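Local coordinates for 389aa long hypothetical nucleolar protein (Pyrococcus horikoshii, PDB 5ZVE) that methylates carbon 5 of cytosine 72 in several transfer RNAs, with S-adenosyl-L-methionine as the methyl donor, at residues A[271-276]-A[319-324]. Numbering follows the deposited sequence.
Sequences LLDAPC and VYSTCT. With SAH (S-adenosyl-L-homocysteine), chain C.
Leu271-Asp273 and Val319-Ser321 pair as parallel neighbours in the Rossmann-like sheet of a class I methyltransferase, where the C-terminal strand ends carry ligand-binding and catalytic residues. Three backbone bonds join them: Leu272 N to Val319 O (2.7 Å), Ser321 N to Leu272 O, and Ala274 N to Ser321 O (3.0 Å). Leu271 CD1 meets Val319 CG1 on one face; on the other, Leu272 and Tyr320 run alongside each other, Leu272 CD2 lying in plane at the ring edge, 3.7 Å from Tyr320 CD1. The polar contacts centre on Asp273: with CG anti to the backbone N (chi1 -176°), OD1 accepts a hydrogen bond from Ser321 OG (2.8 Å), above the carboxylate plane, and OD2 accepts one from N of S-adenosylhomocysteine (2.7 Å) and forms a salt bridge with Lys211 NZ. An alanine here would probably leave the ligand's amino group and Lys211 without their carboxylate mate and Ser321 OG free to turn. Past Asp273 and Thr322, two cysteines meet, as in RsmB/NOP relatives where the non-nucleophilic one is thought to aid product release: Cys276 SG packs against Thr322 CB and Thr324 CB, 3.5 Å from SG of Cys323, the predicted nucleophile.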
# COMPACT_ATOMS: atom_id res chain seq x y z
N LEU A 271 14.37 -4.42 8.63
CA LEU A 271 13.46 -4.09 7.55
C LEU A 271 13.41 -2.59 7.32
O LEU A 271 13.17 -1.81 8.25
CB LEU A 271 12.05 -4.61 7.85
CG LEU A 271 11.00 -4.11 6.86
CD1 LEU A 271 11.31 -4.61 5.46
CD2 LEU A 271 9.60 -4.53 7.28
N LEU A 272 13.64 -2.18 6.08
CA LEU A 272 13.52 -0.78 5.71
C LEU A 272 12.47 -0.63 4.62
O LEU A 272 12.77 -0.66 3.43
CB LEU A 272 14.88 -0.22 5.26
CG LEU A 272 14.93 1.24 4.81
CD1 LEU A 272 14.25 2.15 5.81
CD2 LEU A 272 16.38 1.67 4.59
N ASP A 273 11.22 -0.50 5.05
CA ASP A 273 10.13 -0.23 4.13
C ASP A 273 10.03 1.28 4.03
O ASP A 273 9.25 1.92 4.73
CB ASP A 273 8.83 -0.86 4.64
CG ASP A 273 7.68 -0.70 3.68
OD1 ASP A 273 7.92 -0.76 2.45
OD2 ASP A 273 6.54 -0.51 4.15
N ALA A 274 10.81 1.84 3.12
CA ALA A 274 11.20 3.25 3.21
C ALA A 274 10.13 4.20 2.69
O ALA A 274 9.40 3.86 1.75
CB ALA A 274 12.50 3.47 2.46
N PRO A 275 10.03 5.39 3.31
CA PRO A 275 9.24 6.47 2.72
C PRO A 275 9.70 6.71 1.29
O PRO A 275 10.90 6.73 1.03
CB PRO A 275 9.55 7.67 3.63
CG PRO A 275 10.81 7.29 4.36
CD PRO A 275 10.73 5.81 4.53
N CYS A 276 8.76 6.87 0.37
CA CYS A 276 9.10 6.95 -1.04
C CYS A 276 8.08 7.78 -1.79
O CYS A 276 7.07 8.19 -1.22
CB CYS A 276 9.19 5.54 -1.65
SG CYS A 276 7.64 4.61 -1.67
N VAL A 319 16.43 -5.94 4.54
CA VAL A 319 15.44 -5.96 3.48
C VAL A 319 14.96 -4.54 3.23
O VAL A 319 14.43 -3.88 4.13
CB VAL A 319 14.25 -6.90 3.80
CG1 VAL A 319 13.07 -6.56 2.91
CG2 VAL A 319 14.66 -8.35 3.61
N TYR A 320 15.17 -4.08 2.01
CA TYR A 320 14.76 -2.76 1.58
C TYR A 320 13.58 -2.87 0.62
O TYR A 320 13.63 -3.62 -0.35
CB TYR A 320 15.94 -2.04 0.92
CG TYR A 320 15.66 -0.66 0.36
CD1 TYR A 320 15.71 0.47 1.17
CD2 TYR A 320 15.39 -0.48 -0.99
CE1 TYR A 320 15.49 1.74 0.66
CE2 TYR A 320 15.16 0.78 -1.52
CZ TYR A 320 15.21 1.89 -0.69
OH TYR A 320 14.99 3.15 -1.20
N SER A 321 12.51 -2.14 0.91
CA SER A 321 11.35 -2.15 0.02
C SER A 321 10.75 -0.76 -0.16
O SER A 321 10.79 0.08 0.74
CB SER A 321 10.28 -3.12 0.54
OG SER A 321 9.75 -2.71 1.79
N THR A 322 10.20 -0.53 -1.35
CA THR A 322 9.44 0.68 -1.62
C THR A 322 8.19 0.35 -2.42
O THR A 322 8.11 -0.70 -3.07
CB THR A 322 10.26 1.73 -2.42
OG1 THR A 322 10.36 1.30 -3.79
CG2 THR A 322 11.66 1.91 -1.84
N CYS A 323 7.20 1.24 -2.37
CA CYS A 323 6.04 1.16 -3.25
C CYS A 323 6.18 2.19 -4.37
O CYS A 323 5.23 2.91 -4.68
CB CYS A 323 4.74 1.37 -2.47
SG CYS A 323 4.58 2.98 -1.65
N THR A 324 7.36 2.25 -4.97
CA THR A 324 7.61 3.20 -6.04
C THR A 324 8.31 2.53 -7.21
O THR A 324 8.91 1.47 -7.06
CB THR A 324 8.45 4.40 -5.56
OG1 THR A 324 8.29 5.50 -6.46
CG2 THR A 324 9.93 4.02 -5.47
N SAH C . 6.18 -0.17 6.79
CA SAH C . 4.87 0.40 7.08
CB SAH C . 4.59 1.62 6.21
CG SAH C . 5.78 2.56 5.97
SD SAH C . 5.22 4.15 5.30
C SAH C . 3.74 -0.63 6.95
O SAH C . 3.91 -1.72 6.41
OXT SAH C . 2.62 -0.39 7.40
C5' SAH C . 6.77 5.00 5.70
C4' SAH C . 6.85 5.51 7.14
O4' SAH C . 8.10 6.14 7.35
C3' SAH C . 5.80 6.55 7.50
O3' SAH C . 4.96 6.02 8.51
C2' SAH C . 6.56 7.72 8.08
O2' SAH C . 5.99 8.12 9.31
C1' SAH C . 7.94 7.15 8.33
N9 SAH C . 9.03 8.14 8.26
C8 SAH C . 9.22 9.16 7.37
N7 SAH C . 10.36 9.82 7.68
C5 SAH C . 10.90 9.24 8.77
C6 SAH C . 12.05 9.50 9.51
N6 SAH C . 12.86 10.51 9.18
N1 SAH C . 12.35 8.71 10.60
C2 SAH C . 11.52 7.66 10.95
N3 SAH C . 10.38 7.41 10.22
C4 SAH C . 10.08 8.18 9.14